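Local atomic coordinates of lysozyme, putative (Bacillus anthracis, PDB entry 2WAG), a protein that probably hydrolyses the glycan strands of bacterial cell-wall peptidoglycan, acting as a family GH25 lysozyme. Residues D53-F56 with S57-W60; F78-G82 with E83-E87; I165-V168 with L169-P172. All coordinates share one frame; numbering follows the deposited sequence. Where two conformers were deposited one is given.

The three contacts are local ones within continuous stretches, strung in series along one family 25 catalytic domain of TIM-barrel type. Contact 1 starts helix 56-64 and contact 2 starts helix 82-92; strand 69-75 comes between the two helices in sequence, and the contact centres lie 21 Å apart with nearest atoms about 11 Å apart. Contact 3, where strand 162-166 turns back into a loop, has its centre 27 Å from that of contact 1, across the middle of the chain, and 28 Å from that of contact 2. Contacts 2 and 3 each hold a sulfate ion, probably from the crystallisation liquor; their nearest atoms are about 12 Å apart. No two contacts touch.

Contact 1: D53-F56 with S57-W60; sequences DKYF and SKNW
Tyr55 and Lys58 run alongside each other in the same direction, with the lysine tail laid over one face of the phenol ring. Lys58 NZ sits 3.8 Å from the Tyr55 ring centroid, almost on the ring normal, a cation-pi contact; Lys58 CE adds a CH-pi contact, coming within 3.6 Å of Tyr55 CD1. A bend at chi3 (70°) in an otherwise extended chain folds the ammonium back above the ring. The opposite face carries Lys54 CE, nearer the rim, so the tyrosine is held between two lysine tails.

One residue along, Phe56 and Trp60 repeat the pairing on the flank facing the barrel strands. Here Trp60 CB is the group over the Phe56 face, while Phe56 CZ meets Trp60 CE3 at 3.8 Å; the phenyl ring and the five-membered indole ring meet obliquely, planes at 37°. Phe56 also packs on Ile43 and Ala45 of strand 40-47, and Trp60 on Val70 of strand 69-75, which fastens the helix to the barrel wall.

Between these pairs the backbone starts helix 56-64, with Tyr55 at the N-cap. Asn59 N reaches Tyr55 O at 2.8 Å, and Trp60 N makes the same bond to Phe56 O. Ahead of them Asp53 OD2 accepts from Tyr55 N at 2.9 Å in an Asx turn, within a type I turn from Asp53 to Phe56. One water joins Asp53 OD2 to Asn59 ND2; Asn59 OD1 takes Trp30 NE1. A second water joins Ser57 N to Asp53 O, a third Lys58 N to Lys54 O.

Two first-turn amides thus reach the preceding turn through water, and the Asp53 carboxylate, whose OD1 accepts from Ser23 N, probably interacts favourably with the helix dipole.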
loop_
_atom_site.group_PDB
_atom_site.type_symbol
_atom_site.label_atom_id
_atom_site.label_comp_id
_atom_site.label_asym_id
_atom_site.label_seq_id
_atom_site.Cartn_x
_atom_site.Cartn_y
_atom_site.Cartn_z
ATOM N N ASP A 53 -7.117 -7.614 -17.073
ATOM C CA ASP A 53 -5.991 -6.705 -16.868
ATOM C C ASP A 53 -5.338 -6.389 -18.220
ATOM O O ASP A 53 -5.095 -7.296 -19.025
ATOM C CB ASP A 53 -5.005 -7.332 -15.871
ATOM C CG ASP A 53 -3.811 -6.439 -15.592
ATOM O OD1 ASP A 53 -3.801 -5.805 -14.502
ATOM O OD2 ASP A 53 -2.900 -6.362 -16.450
ATOM N N LYS A 54 -5.054 -5.116 -18.475
ATOM C CA LYS A 54 -4.622 -4.731 -19.811
ATOM C C LYS A 54 -3.250 -5.255 -20.189
ATOM O O LYS A 54 -2.926 -5.315 -21.372
ATOM C CB LYS A 54 -4.685 -3.216 -19.998
ATOM C CG LYS A 54 -3.651 -2.448 -19.249
ATOM C CD LYS A 54 -3.654 -0.976 -19.686
ATOM C CE LYS A 54 -2.636 -0.157 -18.910
ATOM N NZ LYS A 54 -2.606 1.261 -19.392
ATOM N N TYR A 55 -2.445 -5.658 -19.205
ATOM C CA TYR A 55 -1.116 -6.168 -19.511
ATOM C C TYR A 55 -1.004 -7.671 -19.273
ATOM O O TYR A 55 0.089 -8.223 -19.391
ATOM C CB TYR A 55 -0.016 -5.438 -18.727
ATOM C CG TYR A 55 0.228 -4.015 -19.193
ATOM C CD1 TYR A 55 -0.161 -3.582 -20.469
ATOM C CD2 TYR A 55 0.844 -3.105 -18.365
ATOM C CE1 TYR A 55 0.044 -2.267 -20.886
ATOM C CE2 TYR A 55 1.071 -1.798 -18.780
ATOM C CZ TYR A 55 0.671 -1.387 -20.018
ATOM O OH TYR A 55 0.925 -0.071 -20.371
ATOM N N PHE A 56 -2.121 -8.353 -18.990
ATOM C CA PHE A 56 -2.004 -9.792 -18.729
ATOM C C PHE A 56 -1.374 -10.569 -19.892
ATOM O O PHE A 56 -0.447 -11.352 -19.708
ATOM C CB PHE A 56 -3.342 -10.446 -18.382
ATOM C CG PHE A 56 -3.211 -11.941 -18.320
ATOM C CD1 PHE A 56 -2.448 -12.524 -17.309
ATOM C CD2 PHE A 56 -3.715 -12.754 -19.320
ATOM C CE1 PHE A 56 -2.239 -13.905 -17.256
ATOM C CE2 PHE A 56 -3.498 -14.141 -19.276
ATOM C CZ PHE A 56 -2.763 -14.709 -18.250
ATOM N N SER A 57 -1.897 -10.339 -21.089
ATOM C CA SER A 57 -1.445 -11.092 -22.248
ATOM C C SER A 57 0.053 -10.910 -22.441
ATOM O O SER A 57 0.789 -11.886 -22.572
ATOM C CB SER A 57 -2.200 -10.664 -23.504
ATOM O OG SER A 57 -1.940 -11.576 -24.559
ATOM N N LYS A 58 0.488 -9.655 -22.442
ATOM C CA LYS A 58 1.893 -9.302 -22.648
ATOM C C LYS A 58 2.771 -9.875 -21.532
ATOM O O LYS A 58 3.831 -10.457 -21.793
ATOM C CB LYS A 58 2.038 -7.774 -22.748
ATOM C CG LYS A 58 3.468 -7.242 -22.664
ATOM C CD LYS A 58 3.540 -5.716 -22.810
ATOM C CE LYS A 58 2.967 -4.988 -21.601
ATOM N NZ LYS A 58 3.620 -3.651 -21.436
ATOM N N ASN A 59 2.334 -9.709 -20.280
ATOM C CA ASN A 59 3.121 -10.219 -19.166
ATOM C C ASN A 59 3.224 -11.736 -19.200
ATOM O O ASN A 59 4.286 -12.307 -18.943
ATOM C CB ASN A 59 2.535 -9.778 -17.833
ATOM C CG ASN A 59 2.908 -8.348 -17.466
ATOM O OD1 ASN A 59 3.991 -7.866 -17.821
ATOM N ND2 ASN A 59 2.020 -7.670 -16.743
ATOM N N TRP A 60 2.111 -12.401 -19.502
ATOM C CA TRP A 60 2.137 -13.857 -19.555
ATOM C C TRP A 60 3.127 -14.343 -20.607
ATOM O O TRP A 60 3.960 -15.208 -20.343
ATOM C CB TRP A 60 0.732 -14.372 -19.863
ATOM C CG TRP A 60 0.609 -15.863 -19.935
ATOM C CD1 TRP A 60 0.574 -16.622 -21.064
ATOM C CD2 TRP A 60 0.466 -16.768 -18.833
ATOM N NE1 TRP A 60 0.434 -17.945 -20.740
ATOM C CE2 TRP A 60 0.353 -18.069 -19.377
ATOM C CE3 TRP A 60 0.430 -16.611 -17.444
ATOM C CZ2 TRP A 60 0.215 -19.210 -18.578
ATOM C CZ3 TRP A 60 0.283 -17.744 -16.645
ATOM C CH2 TRP A 60 0.178 -19.029 -17.215
HETATM O O HOH W 1 -0.876 -8.174 -15.701
HETATM O O HOH W 2 -4.154 -8.509 -21.541
HETATM O O HOH W 3 -1.458 -7.360 -22.749
#

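Contact 2: F78-G82 with E83-E87. With SO4 (sulfate ion), chain G.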
loop_
_atom_site.group_PDB
_atom_site.type_symbol
_atom_site.label_atom_id
_atom_site.label_comp_id
_atom_site.label_asym_id
_atom_site.label_seq_id
_atom_site.Cartn_x
_atom_site.Cartn_y
_atom_site.Cartn_z
ATOM N N PHE A 78 -16.973 -9.526 -4.775
ATOM C CA PHE A 78 -18.068 -9.893 -3.882
ATOM C C PHE A 78 -19.436 -9.745 -4.537
ATOM O O PHE A 78 -20.446 -10.048 -3.905
ATOM C CB PHE A 78 -17.985 -9.047 -2.609
ATOM C CG PHE A 78 -16.733 -9.293 -1.825
ATOM C CD1 PHE A 78 -16.547 -10.483 -1.161
ATOM C CD2 PHE A 78 -15.727 -8.333 -1.759
ATOM C CE1 PHE A 78 -15.382 -10.743 -0.429
ATOM C CE2 PHE A 78 -14.565 -8.590 -1.029
ATOM C CZ PHE A 78 -14.396 -9.781 -0.366
ATOM N N ASP A 79 -19.469 -9.298 -5.794
ATOM C CA ASP A 79 -20.738 -8.910 -6.405
ATOM C C ASP A 79 -21.143 -9.665 -7.648
ATOM O O ASP A 79 -22.106 -9.274 -8.306
ATOM C CB ASP A 79 -20.748 -7.408 -6.635
ATOM C CG ASP A 79 -20.898 -6.668 -5.332
ATOM O OD1 ASP A 79 -21.956 -6.788 -4.687
ATOM O OD2 ASP A 79 -19.932 -6.022 -4.896
ATOM N N SER A 80 -20.440 -10.750 -7.969
ATOM C CA SER A 80 -20.897 -11.644 -9.030
ATOM C C SER A 80 -20.645 -13.090 -8.656
ATOM O O SER A 80 -19.905 -13.394 -7.711
ATOM C CB SER A 80 -20.246 -11.320 -10.364
ATOM O OG SER A 80 -18.843 -11.402 -10.275
ATOM N N LYS A 81 -21.289 -13.996 -9.377
ATOM C CA LYS A 81 -21.227 -15.405 -8.991
ATOM C C LYS A 81 -19.851 -16.017 -9.205
ATOM O O LYS A 81 -19.130 -15.651 -10.128
ATOM C CB LYS A 81 -22.277 -16.210 -9.756
ATOM C CG LYS A 81 -23.718 -15.910 -9.334
ATOM C CD LYS A 81 -24.691 -16.841 -10.036
ATOM C CE LYS A 81 -24.405 -16.882 -11.531
ATOM N NZ LYS A 81 -24.859 -15.674 -12.275
ATOM N N GLY A 82 -19.528 -16.983 -8.357
ATOM C CA GLY A 82 -18.266 -17.712 -8.488
ATOM C C GLY A 82 -18.164 -18.381 -9.841
ATOM O O GLY A 82 -17.109 -18.422 -10.451
ATOM N N GLU A 83 -19.277 -18.926 -10.334
ATOM C CA GLU A 83 -19.213 -19.653 -11.588
ATOM C C GLU A 83 -18.785 -18.744 -12.734
ATOM O O GLU A 83 -17.966 -19.109 -13.558
ATOM C CB GLU A 83 -20.575 -20.308 -11.904
ATOM C CG GLU A 83 -20.574 -20.994 -13.262
ATOM C CD GLU A 83 -21.948 -21.460 -13.703
ATOM O OE1 GLU A 83 -22.909 -20.654 -13.668
ATOM O OE2 GLU A 83 -22.046 -22.635 -14.102
ATOM N N THR A 84 -19.350 -17.534 -12.784
ATOM C CA THR A 84 -19.018 -16.584 -13.825
ATOM C C THR A 84 -17.578 -16.065 -13.695
ATOM O O THR A 84 -16.881 -15.871 -14.677
ATOM C CB THR A 84 -20.036 -15.435 -13.835
ATOM O OG1 THR A 84 -20.130 -14.852 -12.528
ATOM C CG2 THR A 84 -21.371 -15.999 -14.164
ATOM N N GLN A 85 -17.142 -15.867 -12.453
ATOM C CA GLN A 85 -15.756 -15.449 -12.231
ATOM C C GLN A 85 -14.768 -16.539 -12.662
ATOM O O GLN A 85 -13.766 -16.233 -13.288
ATOM C CB GLN A 85 -15.562 -15.065 -10.773
ATOM C CG GLN A 85 -16.341 -13.805 -10.404
ATOM C CD GLN A 85 -15.961 -13.275 -9.064
ATOM O OE1 GLN A 85 -14.836 -12.808 -8.870
ATOM N NE2 GLN A 85 -16.878 -13.356 -8.105
ATOM N N ALA A 86 -15.070 -17.811 -12.345
ATOM C CA ALA A 86 -14.210 -18.911 -12.785
ATOM C C ALA A 86 -14.163 -18.996 -14.309
ATOM O O ALA A 86 -13.114 -19.216 -14.907
ATOM C CB ALA A 86 -14.704 -20.231 -12.221
ATOM N N GLU A 87 -15.335 -18.849 -14.933
ATOM C CA GLU A 87 -15.398 -18.898 -16.384
ATOM C C GLU A 87 -14.563 -17.792 -17.013
ATOM O O GLU A 87 -13.914 -17.988 -18.047
ATOM C CB GLU A 87 -16.861 -18.797 -16.864
ATOM C CG GLU A 87 -17.677 -20.068 -16.585
ATOM C CD GLU A 87 -19.194 -19.901 -16.689
ATOM O OE1 GLU A 87 -19.734 -18.774 -16.600
ATOM O OE2 GLU A 87 -19.872 -20.943 -16.828
HETATM S S SO4 G . -18.362 -7.733 -10.946
HETATM O O1 SO4 G . -17.468 -6.824 -10.248
HETATM O O2 SO4 G . -17.914 -8.512 -12.095
HETATM O O3 SO4 G . -19.758 -7.285 -11.031
HETATM O O4 SO4 G . -18.466 -8.796 -9.919
#
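Thr84 holds OG1 between its own backbone N and carbonyl carbon (chi1 54°), which turns the hydroxyl back onto the residue that precedes the helix: in the conformer given, one of two, Thr84 OG1 donates to Lys81 O at 2.7 Å. Gln85 sets CG opposite its carbonyl carbon (chi1 -67°) and runs on extended, carrying its amide back along the incoming chain. Gln85 NE2 reaches Ser80 O at 3.1 Å, bent and from well above the carbonyl plane, not along a lone pair. The Gln85 stem also brushes the serine, with CG 3.5 Å from Ser80 OG.

Lys81 is the N-cap of helix 82-92, the helix that follows strand 69-75 in this TIM-barrel domain. Its carbonyl oxygen is gripped twice, since Gln85 N also bonds Lys81 O at 3.1 Å, in the carbonyl plane, while the threonine hydroxyl comes in tilted from it. Ala86 N then takes Gly82 O at 2.8 Å as the helical bonding settles in.

Around this start, Glu125 OE1 of helix 119-137 accepts from Gly82 N, Ser49 OG bonds both Ser80 OG and Thr84 OG1, and Gln85 OE1 takes Ser77 N. Ser80 OG also donates to sulfate O4 at 2.7 Å, and Ser77 OG and Ser49 N bind the same ion.

Contact 3: I165-V168 with L169-P172. With SO4 (sulfate ion), chain F.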
loop_
_atom_site.group_PDB
_atom_site.type_symbol
_atom_site.label_atom_id
_atom_site.label_comp_id
_atom_site.label_asym_id
_atom_site.label_seq_id
_atom_site.Cartn_x
_atom_site.Cartn_y
_atom_site.Cartn_z
ATOM N N ILE A 165 -0.338 -15.416 2.140
ATOM C CA ILE A 165 -0.744 -14.379 3.099
ATOM C C ILE A 165 0.050 -13.088 2.905
ATOM O O ILE A 165 1.276 -13.121 2.715
ATOM C CB ILE A 165 -0.592 -14.902 4.563
ATOM C CG1 ILE A 165 -1.179 -13.912 5.577
ATOM C CG2 ILE A 165 0.866 -15.254 4.903
ATOM C CD1 ILE A 165 -2.703 -13.711 5.487
ATOM N N ARG A 166 -0.641 -11.952 2.954
ATOM C CA ARG A 166 0.059 -10.672 2.991
ATOM C C ARG A 166 0.470 -10.358 4.424
ATOM O O ARG A 166 -0.360 -10.361 5.334
ATOM C CB ARG A 166 -0.829 -9.540 2.458
ATOM C CG ARG A 166 -0.050 -8.237 2.274
ATOM C CD ARG A 166 -0.925 -7.046 1.887
ATOM N NE ARG A 166 -1.554 -6.465 3.073
ATOM C CZ ARG A 166 -2.501 -5.528 3.046
ATOM N NH1 ARG A 166 -2.962 -5.049 1.891
ATOM N NH2 ARG A 166 -2.990 -5.067 4.190
ATOM N N SER A 167 1.754 -10.070 4.607
ATOM C CA SER A 167 2.246 -9.614 5.903
ATOM C C SER A 167 3.435 -8.676 5.694
ATOM O O SER A 167 4.591 -9.126 5.679
ATOM C CB SER A 167 2.626 -10.809 6.771
ATOM O OG SER A 167 2.948 -10.409 8.094
ATOM N N VAL A 168 3.141 -7.399 5.459
ATOM C CA VAL A 168 4.184 -6.442 5.053
ATOM C C VAL A 168 4.799 -5.660 6.202
ATOM O O VAL A 168 5.740 -4.896 5.971
ATOM C CB VAL A 168 3.702 -5.477 3.932
ATOM C CG1 VAL A 168 3.187 -6.255 2.729
ATOM C CG2 VAL A 168 2.649 -4.501 4.419
ATOM N N LEU A 169 4.312 -5.879 7.424
ATOM C CA LEU A 169 4.861 -5.171 8.596
ATOM C C LEU A 169 5.395 -6.102 9.671
ATOM O O LEU A 169 6.061 -5.654 10.606
ATOM C CB LEU A 169 3.777 -4.268 9.218
ATOM C CG LEU A 169 3.299 -3.093 8.371
ATOM C CD1 LEU A 169 2.134 -2.330 9.071
ATOM C CD2 LEU A 169 4.447 -2.186 8.069
ATOM N N THR A 170 5.088 -7.386 9.568
ATOM C CA THR A 170 5.479 -8.324 10.606
ATOM C C THR A 170 5.869 -9.649 9.979
ATOM O O THR A 170 5.640 -9.905 8.804
ATOM C CB THR A 170 4.312 -8.658 11.567
ATOM O OG1 THR A 170 3.264 -9.351 10.859
ATOM C CG2 THR A 170 3.736 -7.425 12.251
ATOM N N LYS A 171 6.458 -10.503 10.793
ATOM C CA LYS A 171 6.633 -11.888 10.396
ATOM C C LYS A 171 5.260 -12.523 10.138
ATOM O O LYS A 171 4.243 -12.113 10.704
ATOM C CB LYS A 171 7.349 -12.639 11.511
ATOM C CG LYS A 171 8.775 -12.153 11.747
ATOM C CD LYS A 171 9.498 -12.984 12.807
ATOM C CE LYS A 171 10.998 -12.929 12.575
ATOM N NZ LYS A 171 11.473 -11.596 12.111
ATOM N N PRO A 172 5.216 -13.513 9.253
ATOM C CA PRO A 172 3.928 -14.055 8.824
ATOM C C PRO A 172 3.334 -15.038 9.811
ATOM O O PRO A 172 4.038 -15.889 10.358
ATOM C CB PRO A 172 4.279 -14.779 7.526
ATOM C CG PRO A 172 5.726 -15.241 7.755
ATOM C CD PRO A 172 6.357 -14.098 8.526
HETATM S S SO4 F . -0.110 -6.055 6.673
HETATM O O1 SO4 F . -1.585 -6.047 6.569
HETATM O O2 SO4 F . 0.058 -6.879 7.838
HETATM O O3 SO4 F . 0.379 -6.640 5.486
HETATM O O4 SO4 F . 0.131 -4.662 6.912
#
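Where strand 162-166 of the barrel runs out, the chain folds back on itself, and Ser167 ties the returning limb by its bond to Thr170 O, with Pro172 alongside. The direction from Ile165 to Val168 and that from Leu169 to Pro172 are 151° apart, close to a full reversal. Ser167 OG, placed opposite its backbone N (chi1 -173°), donates to Thr170 O at 2.8 Å, approaching from above the carbonyl plane. At the base of the loop, Ile165 CG2 rests 4.3 Å from Pro172 CB, and both side chains also lean on Trp180. Thr170 OG1 bonds forward to Lys171 O at 2.9 Å.

A sulfate, probably from the crystallisation liquor, sits against Arg166 and Val168. Val168 N points almost straight at sulfate O3, 2.9 Å away. In the arginine conformer given, one of two, Arg166 NE shares that oxygen through a bent bond of 3.1 Å, and Arg166 NH2 meets sulfate O1 at 2.9 Å, in the guanidinium plane. On the returning limb, Lys171 N is bonded to Asp114 OD1 of the second subunit.

Arginine and main-chain N-H make a small anion site at the C-terminal end of a barrel strand, the end on which TIM-barrel enzymes carry their active sites.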